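PDB 5NNL: inactive dihydroorotase-like domain from Chaetomium thermophilum, which is of unknown function but has the (beta/alpha) barrel fold of the dihydroorotase family, although it lacks that family's activity. Local coordinates for residues D83-I88 and F119-K124; Y223-F228 and W298-G303. All coordinates share one frame; numbering follows the deposited sequence. Where two conformers were deposited one is given.

Interaction 1 of 2, residues D83-I88 and F119-K124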
ATOM      1  N   ASP A  83       6.778  22.932  -6.643  1.00 49.84           N
ATOM      2  CA  ASP A  83       5.873  24.060  -6.847  1.00 52.60           C
ATOM      3  C   ASP A  83       4.406  23.633  -6.840  1.00 54.39           C
ATOM      4  O   ASP A  83       3.557  24.336  -7.398  1.00 55.30           O
ATOM      5  CB  ASP A  83       6.206  24.770  -8.161  1.00 54.22           C
ATOM      6  CG  ASP A  83       6.467  23.800  -9.297  1.00 55.67           C
ATOM      7  OD1 ASP A  83       7.486  23.964  -9.999  1.00 57.89           O
ATOM      8  OD2 ASP A  83       5.668  22.858  -9.470  1.00 54.82           O
ATOM      9  N   ASN A  84       4.093  22.499  -6.211  1.00 50.34           N
ATOM     10  CA  ASN A  84       2.763  21.898  -6.249  1.00 49.69           C
ATOM     11  C   ASN A  84       1.817  22.422  -5.177  1.00 48.63           C
ATOM     12  O   ASN A  84       0.602  22.457  -5.404  1.00 50.16           O
ATOM     13  CB  ASN A  84       2.873  20.381  -6.068  1.00 49.51           C
ATOM     14  CG  ASN A  84       2.588  19.612  -7.341  1.00 50.31           C
ATOM     15  OD1 ASN A  84       2.905  20.070  -8.442  1.00 54.11           O
ATOM     16  ND2 ASN A  84       1.988  18.435  -7.200  1.00 46.11           N
ATOM     17  N   ALA A  85       2.342  22.814  -4.013  1.00 45.55           N
ATOM     18  CA  ALA A  85       1.513  22.978  -2.820  1.00 49.41           C
ATOM     19  C   ALA A  85       0.239  23.766  -3.091  1.00 51.60           C
ATOM     20  O   ALA A  85      -0.771  23.575  -2.401  1.00 50.52           O
ATOM     21  CB  ALA A  85       2.321  23.665  -1.719  1.00 45.79           C
ATOM     22  N   ASN A  86       0.254  24.634  -4.103  1.00 54.10           N
ATOM     23  CA  ASN A  86      -0.886  25.505  -4.367  0.50 53.49           C
ATOM     24  C   ASN A  86      -2.029  24.744  -5.030  1.00 49.55           C
ATOM     25  O   ASN A  86      -3.134  24.657  -4.487  1.00 49.54           O
ATOM     26  CB  ASN A  86      -0.452  26.692  -5.238  0.50 54.43           C
ATOM     27  CG  ASN A  86       0.514  26.290  -6.349  0.50 54.26           C
ATOM     28  OD1 ASN A  86       0.607  25.117  -6.714  0.50 52.71           O
ATOM     29  ND2 ASN A  86       1.244  27.269  -6.886  0.50 56.78           N
ATOM     30  N   GLN A  87      -1.778  24.181  -6.217  1.00 48.93           N
ATOM     31  CA  GLN A  87      -2.873  23.566  -6.967  1.00 53.15           C
ATOM     32  C   GLN A  87      -3.397  22.307  -6.282  1.00 53.58           C
ATOM     33  O   GLN A  87      -4.607  22.055  -6.294  1.00 54.97           O
ATOM     34  CB  GLN A  87      -2.452  23.254  -8.408  1.00 54.36           C
ATOM     35  CG  GLN A  87      -0.976  23.002  -8.655  1.00 53.96           C
ATOM     36  CD  GLN A  87      -0.704  22.588 -10.090  1.00 56.14           C
ATOM     37  OE1 GLN A  87      -1.632  22.420 -10.885  1.00 62.05           O
ATOM     38  NE2 GLN A  87       0.569  22.430 -10.431  1.00 58.60           N
ATOM     39  N   ILE A  88      -2.520  21.504  -5.679  1.00 51.62           N
ATOM     40  CA  ILE A  88      -3.000  20.257  -5.090  1.00 49.93           C
ATOM     41  C   ILE A  88      -3.882  20.544  -3.879  1.00 49.32           C
ATOM     42  O   ILE A  88      -4.751  19.734  -3.532  1.00 48.65           O
ATOM     43  CB  ILE A  88      -1.819  19.329  -4.740  1.00 51.25           C
ATOM     44  CG1 ILE A  88      -1.065  19.834  -3.509  1.00 46.90           C
ATOM     45  CG2 ILE A  88      -0.884  19.196  -5.941  1.00 48.89           C
ATOM     46  CD1 ILE A  88       0.106  18.978  -3.127  1.00 45.35           C
ATOM     47  N   PHE A 119       2.910  21.353   4.009  1.00 40.33           N
ATOM     48  CA  PHE A 119       2.383  21.294   5.370  1.00 39.86           C
ATOM     49  C   PHE A 119       1.555  22.529   5.710  1.00 42.43           C
ATOM     50  O   PHE A 119       0.612  22.443   6.506  1.00 42.71           O
ATOM     51  CB  PHE A 119       3.525  21.132   6.372  1.00 43.13           C
ATOM     52  CG  PHE A 119       3.873  19.706   6.664  1.00 37.36           C
ATOM     53  CD1 PHE A 119       4.598  18.957   5.757  1.00 36.91           C
ATOM     54  CD2 PHE A 119       3.477  19.119   7.848  1.00 41.27           C
ATOM     55  CE1 PHE A 119       4.921  17.648   6.025  1.00 37.75           C
ATOM     56  CE2 PHE A 119       3.795  17.810   8.126  1.00 40.24           C
ATOM     57  CZ  PHE A 119       4.520  17.070   7.214  1.00 38.30           C
ATOM     58  N   ASP A 120       1.896  23.684   5.130  1.00 44.36           N
ATOM     59  CA  ASP A 120       1.109  24.899   5.330  1.00 44.28           C
ATOM     60  C   ASP A 120      -0.169  24.917   4.494  1.00 46.18           C
ATOM     61  O   ASP A 120      -1.179  25.483   4.929  1.00 46.43           O
ATOM     62  CB  ASP A 120       1.953  26.130   4.990  1.00 44.81           C
ATOM     63  CG  ASP A 120       3.167  26.270   5.883  1.00 47.15           C
ATOM     64  OD1 ASP A 120       3.104  25.830   7.050  1.00 50.97           O
ATOM     65  OD2 ASP A 120       4.184  26.824   5.421  1.00 49.95           O
ATOM     66  N   ALA A 121      -0.146  24.321   3.301  1.00 44.30           N
ATOM     67  CA  ALA A 121      -1.258  24.395   2.360  1.00 40.99           C
ATOM     68  C   ALA A 121      -2.212  23.208   2.446  1.00 43.44           C
ATOM     69  O   ALA A 121      -3.323  23.287   1.911  1.00 44.05           O
ATOM     70  CB  ALA A 121      -0.718  24.499   0.931  1.00 42.21           C
ATOM     71  N   TRP A 122      -1.816  22.121   3.103  1.00 43.51           N
ATOM     72  CA  TRP A 122      -2.613  20.900   3.096  1.00 41.48           C
ATOM     73  C   TRP A 122      -3.457  20.801   4.365  1.00 42.34           C
ATOM     74  O   TRP A 122      -2.980  21.146   5.450  1.00 41.73           O
ATOM     75  CB  TRP A 122      -1.697  19.679   2.984  1.00 44.13           C
ATOM     76  CG  TRP A 122      -2.400  18.358   2.857  1.00 40.22           C
ATOM     77  CD1 TRP A 122      -2.605  17.445   3.847  1.00 43.25           C
ATOM     78  CD2 TRP A 122      -2.969  17.794   1.667  1.00 40.09           C
ATOM     79  NE1 TRP A 122      -3.267  16.349   3.351  1.00 43.21           N
ATOM     80  CE2 TRP A 122      -3.506  16.540   2.015  1.00 40.74           C
ATOM     81  CE3 TRP A 122      -3.078  18.230   0.344  1.00 44.26           C
ATOM     82  CZ2 TRP A 122      -4.146  15.718   1.088  1.00 41.36           C
ATOM     83  CZ3 TRP A 122      -3.714  17.412  -0.577  1.00 44.06           C
ATOM     84  CH2 TRP A 122      -4.238  16.170  -0.199  1.00 40.97           C
ATOM     85  N   PRO A 123      -4.714  20.354   4.282  1.00 42.90           N
ATOM     86  CA  PRO A 123      -5.553  20.298   5.489  1.00 45.17           C
ATOM     87  C   PRO A 123      -4.920  19.454   6.589  1.00 48.61           C
ATOM     88  O   PRO A 123      -4.372  18.379   6.339  1.00 47.81           O
ATOM     89  CB  PRO A 123      -6.860  19.678   4.984  1.00 45.76           C
ATOM     90  CG  PRO A 123      -6.899  20.014   3.538  1.00 40.48           C
ATOM     91  CD  PRO A 123      -5.473  19.995   3.071  1.00 41.85           C
ATOM     92  N   LYS A 124      -5.026  19.950   7.826  1.00 49.91           N
ATOM     93  CA  LYS A 124      -4.336  19.319   8.948  1.00 53.62           C
ATOM     94  C   LYS A 124      -4.896  17.940   9.270  1.00 55.45           C
ATOM     95  O   LYS A 124      -4.167  17.084   9.783  1.00 55.86           O
ATOM     96  CB  LYS A 124      -4.416  20.213  10.186  1.00 58.24           C
ATOM     97  CG  LYS A 124      -3.809  19.587  11.439  1.00 59.90           C
ATOM     98  CD  LYS A 124      -3.481  20.640  12.497  1.00 64.38           C
ATOM     99  CE  LYS A 124      -4.375  20.533  13.727  1.00 65.25           C
ATOM    100  NZ  LYS A 124      -3.805  19.623  14.756  1.00 65.90           N
TER
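The indole nitrogen of Trp122, whose ring edge meets Ile88, is held by two carbonyl oxygens further along the chain: NE1 gives a hydrogen bond to Lys126 O and a weak one to Pro127 O. The setting is the outer helical layer of a (beta/alpha) barrel, where helix 85-89, after strand 73-79, lies beside the end of helix 111-121, after strand 98-100. The example illustrates how two neighbouring helices can meet through small residues at one point and a large ring at another.

The chain departs from helical geometry at Trp122, just past the end of helix 111-121. Its CG stands anti to the backbone N (chi1 -175°), and the benzo edge comes toward the other helix. There Ile88 O lies near the ring plane, 3.9 Å from Trp122 CZ3. The isoleucine side chain remains more distant, with Ile88 CG1 4.6 Å from Trp122 CZ3. Inside its own segment the indole is overlain on one face by Pro123 CD, 3.4 Å above the plane and displaced toward the rim. Beneath the two helices, Ile88 and Trp122 both rest on Ile78 and Leu98 of the barrel strands, while His118 of helix 111-121 also touches Ala85 and Ile88.

Nearer the surface the backbones approach most closely at Ala85 and Ala121, whose CA atoms are 6.0 Å apart. With a single methyl on each side, little side-chain bulk stands between the two backbones here. Ala121 CB points at the other segment and meets Ala85 O at 3.5 Å, with the methyl carbon Ala85 CB 4.1 Å from Ala121 CB.

Interaction 2 of 2, residues Y223-F228 and W298-G303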
ATOM      1  N   TYR A 223       6.308  -4.730  -7.955  1.00 34.40           N
ATOM      2  CA  TYR A 223       6.528  -4.287  -9.326  1.00 40.73           C
ATOM      3  C   TYR A 223       7.986  -3.909  -9.553  1.00 41.05           C
ATOM      4  O   TYR A 223       8.577  -4.279 -10.575  1.00 41.95           O
ATOM      5  CB  TYR A 223       5.616  -3.107  -9.654  1.00 37.72           C
ATOM      6  CG  TYR A 223       5.747  -2.657 -11.091  1.00 46.28           C
ATOM      7  CD1 TYR A 223       4.943  -3.202 -12.080  1.00 46.31           C
ATOM      8  CD2 TYR A 223       6.691  -1.704 -11.462  1.00 47.44           C
ATOM      9  CE1 TYR A 223       5.063  -2.808 -13.396  1.00 51.83           C
ATOM     10  CE2 TYR A 223       6.820  -1.302 -12.780  1.00 50.63           C
ATOM     11  CZ  TYR A 223       6.001  -1.861 -13.740  1.00 51.17           C
ATOM     12  OH  TYR A 223       6.109  -1.480 -15.055  1.00 59.54           O
ATOM     13  N   GLN A 224       8.581  -3.166  -8.618  1.00 37.38           N
ATOM     14  CA  GLN A 224       9.981  -2.779  -8.762  1.00 42.50           C
ATOM     15  C   GLN A 224      10.881  -4.004  -8.875  1.00 41.17           C
ATOM     16  O   GLN A 224      11.820  -4.023  -9.679  1.00 41.01           O
ATOM     17  CB  GLN A 224      10.406  -1.907  -7.580  1.00 42.02           C
ATOM     18  CG  GLN A 224      11.883  -1.559  -7.564  1.00 43.04           C
ATOM     19  CD  GLN A 224      12.218  -0.531  -6.507  1.00 44.64           C
ATOM     20  OE1 GLN A 224      11.452  -0.313  -5.570  1.00 42.43           O
ATOM     21  NE2 GLN A 224      13.367   0.113  -6.657  1.00 46.84           N
ATOM     22  N   LEU A 225      10.604  -5.041  -8.082  1.00 39.02           N
ATOM     23  CA  LEU A 225      11.406  -6.260  -8.133  1.00 39.66           C
ATOM     24  C   LEU A 225      11.272  -6.954  -9.483  1.00 44.02           C
ATOM     25  O   LEU A 225      12.273  -7.327 -10.104  1.00 46.31           O
ATOM     26  CB  LEU A 225      10.984  -7.199  -7.003  1.00 41.45           C
ATOM     27  CG  LEU A 225      11.709  -8.542  -6.884  1.00 42.38           C
ATOM     28  CD1 LEU A 225      13.120  -8.359  -6.359  1.00 44.49           C
ATOM     29  CD2 LEU A 225      10.918  -9.483  -5.987  1.00 45.71           C
ATOM     30  N   ALA A 226      10.036  -7.158  -9.944  1.00 43.00           N
ATOM     31  CA  ALA A 226       9.829  -7.839 -11.218  1.00 46.34           C
ATOM     32  C   ALA A 226      10.491  -7.083 -12.362  1.00 48.14           C
ATOM     33  O   ALA A 226      11.097  -7.692 -13.251  1.00 47.86           O
ATOM     34  CB  ALA A 226       8.335  -8.004 -11.485  1.00 45.99           C
ATOM     35  N   HIS A 227      10.382  -5.754 -12.361  1.00 48.37           N
ATOM     36  CA  HIS A 227      10.995  -4.954 -13.417  1.00 51.58           C
ATOM     37  C   HIS A 227      12.516  -5.079 -13.386  1.00 52.16           C
ATOM     38  O   HIS A 227      13.156  -5.269 -14.426  1.00 53.99           O
ATOM     39  CB  HIS A 227      10.562  -3.494 -13.275  1.00 51.74           C
ATOM     40  CG  HIS A 227      11.021  -2.611 -14.393  1.00 61.06           C
ATOM     41  ND1 HIS A 227      11.344  -3.095 -15.644  1.00 65.33           N
ATOM     42  CD2 HIS A 227      11.214  -1.271 -14.448  1.00 64.64           C
ATOM     43  CE1 HIS A 227      11.714  -2.092 -16.420  1.00 68.26           C
ATOM     44  NE2 HIS A 227      11.644  -0.975 -15.718  1.00 68.04           N
ATOM     45  N   PHE A 228      13.112  -4.989 -12.193  1.00 49.11           N
ATOM     46  CA  PHE A 228      14.561  -5.109 -12.073  1.00 52.83           C
ATOM     47  C   PHE A 228      15.057  -6.475 -12.530  1.00 55.92           C
ATOM     48  O   PHE A 228      16.201  -6.597 -12.988  1.00 55.46           O
ATOM     49  CB  PHE A 228      14.985  -4.854 -10.626  1.00 53.35           C
ATOM     50  CG  PHE A 228      16.467  -4.885 -10.416  1.00 54.77           C
ATOM     51  CD1 PHE A 228      17.218  -3.729 -10.541  1.00 58.87           C
ATOM     52  CD2 PHE A 228      17.111  -6.068 -10.091  1.00 55.88           C
ATOM     53  CE1 PHE A 228      18.582  -3.752 -10.347  1.00 57.63           C
ATOM     54  CE2 PHE A 228      18.476  -6.096  -9.896  1.00 57.71           C
ATOM     55  CZ  PHE A 228      19.213  -4.937 -10.023  1.00 58.47           C
ATOM     56  N   TRP A 298       3.797 -13.337 -12.439  1.00 58.00           N
ATOM     57  CA  TRP A 298       5.102 -13.696 -11.904  1.00 53.72           C
ATOM     58  C   TRP A 298       5.125 -13.487 -10.397  1.00 49.45           C
ATOM     59  O   TRP A 298       4.504 -12.560  -9.870  1.00 48.39           O
ATOM     60  CB  TRP A 298       6.209 -12.867 -12.554  1.00 53.36           C
ATOM     61  CG  TRP A 298       7.549 -13.138 -11.934  1.00 50.14           C
ATOM     62  CD1 TRP A 298       8.393 -14.171 -12.227  1.00 51.80           C
ATOM     63  CD2 TRP A 298       8.190 -12.380 -10.898  1.00 50.17           C
ATOM     64  NE1 TRP A 298       9.520 -14.099 -11.445  1.00 50.38           N
ATOM     65  CE2 TRP A 298       9.421 -13.010 -10.621  1.00 48.27           C
ATOM     66  CE3 TRP A 298       7.844 -11.230 -10.180  1.00 48.48           C
ATOM     67  CZ2 TRP A 298      10.307 -12.527  -9.659  1.00 47.26           C
ATOM     68  CZ3 TRP A 298       8.727 -10.752  -9.226  1.00 46.14           C
ATOM     69  CH2 TRP A 298       9.943 -11.402  -8.974  1.00 46.94           C
ATOM     70  N   SER A 299       5.852 -14.360  -9.701  1.00 49.68           N
ATOM     71  CA  SER A 299       6.004 -14.255  -8.265  1.00 47.48           C
ATOM     72  C   SER A 299       7.379 -14.787  -7.894  1.00 45.12           C
ATOM     73  O   SER A 299       7.805 -15.809  -8.452  1.00 47.76           O
ATOM     74  CB  SER A 299       4.922 -15.040  -7.515  1.00 45.83           C
ATOM     75  OG  SER A 299       5.222 -15.119  -6.132  1.00 42.86           O
ATOM     76  N   PRO A 300       8.098 -14.131  -6.975  1.00 44.70           N
ATOM     77  CA  PRO A 300       9.354 -14.717  -6.481  1.00 42.25           C
ATOM     78  C   PRO A 300       9.155 -16.012  -5.717  1.00 42.25           C
ATOM     79  O   PRO A 300      10.147 -16.671  -5.382  1.00 44.23           O
ATOM     80  CB  PRO A 300       9.923 -13.620  -5.572  1.00 43.17           C
ATOM     81  CG  PRO A 300       8.742 -12.812  -5.162  1.00 41.63           C
ATOM     82  CD  PRO A 300       7.798 -12.842  -6.327  1.00 40.02           C
ATOM     83  N   PHE A 301       7.911 -16.394  -5.430  1.00 44.50           N
ATOM     84  CA  PHE A 301       7.603 -17.631  -4.728  1.00 44.10           C
ATOM     85  C   PHE A 301       6.916 -18.653  -5.626  1.00 45.68           C
ATOM     86  O   PHE A 301       6.367 -19.636  -5.119  1.00 46.05           O
ATOM     87  CB  PHE A 301       6.727 -17.334  -3.511  1.00 42.85           C
ATOM     88  CG  PHE A 301       7.341 -16.364  -2.548  1.00 39.25           C
ATOM     89  CD1 PHE A 301       8.277 -16.786  -1.621  1.00 44.51           C
ATOM     90  CD2 PHE A 301       6.980 -15.029  -2.567  1.00 38.08           C
ATOM     91  CE1 PHE A 301       8.843 -15.895  -0.735  1.00 42.61           C
ATOM     92  CE2 PHE A 301       7.543 -14.133  -1.683  1.00 38.38           C
ATOM     93  CZ  PHE A 301       8.475 -14.565  -0.765  1.00 38.68           C
ATOM     94  N   ALA A 302       6.926 -18.440  -6.942  1.00 47.10           N
ATOM     95  CA  ALA A 302       6.295 -19.378  -7.862  1.00 48.80           C
ATOM     96  C   ALA A 302       6.796 -20.793  -7.604  1.00 48.27           C
ATOM     97  O   ALA A 302       7.992 -21.019  -7.406  1.00 46.32           O
ATOM     98  CB  ALA A 302       6.579 -18.975  -9.312  1.00 49.60           C
ATOM     99  N   GLY A 303       5.866 -21.747  -7.594  1.00 51.86           N
ATOM    100  CA  GLY A 303       6.191 -23.122  -7.284  1.00 52.56           C
ATOM    101  C   GLY A 303       6.359 -23.424  -5.811  1.00 52.54           C
ATOM    102  O   GLY A 303       6.367 -24.604  -5.436  1.00 51.48           O
TER
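Trp298 and Ala226 make the closest apolar contact between a helix and a loop that joins two strands. The methyl carbon Ala226 CB is 3.5 Å from Trp298 CE3 and 3.6 Å from Trp298 CZ3, approaching the six-membered ring obliquely. One position earlier, Leu225 reaches the end of that ring: Leu225 CD2 lies in the indole plane at its edge, 3.7 Å from Trp298 CH2, and the leucine side chain runs roughly perpendicular to that of the tryptophan. With CG anti to the backbone N (chi1 175°), Trp298 extends its benzo edge to the helix. Pro300 adds a lighter contact, its CG 4.1 Å from Leu225 CD2.

The polar bonds lie within the loop itself and close its turn. Ser299 to Ala302 is a type I beta turn, with Ala302 N bonded to Ser299 O. An ST turn overlaps it, Phe301 N donating to Ser299 OG at 3.1 Å (161° at the hydrogen), and Ser299 OG also bonds Asp241 OD2.

Phe196 packs against Leu225, and Tyr182 of helix 181-185 against Pro300; the contact thus brings helix 221-228 to the connection between strands 281-291 and 305-315.

Interactions 1 and 2 have centres 36 Å apart, on opposite sides of the chain's centre, with about 21 Å between nearest atoms, so neither touches the other. In sequence the two contacts come one after the other, residues 83-124 preceding 223-303. The first joins sequence neighbours in the helical layer, the helices following strands 73-79 and 98-100. The second is of longer range: helix 221-228, just after strand 215-217, meets the loop before strand 305-315, so that the helix after the last parallel strand lies against a loop of the later antiparallel strands, 281-291 and 305-315.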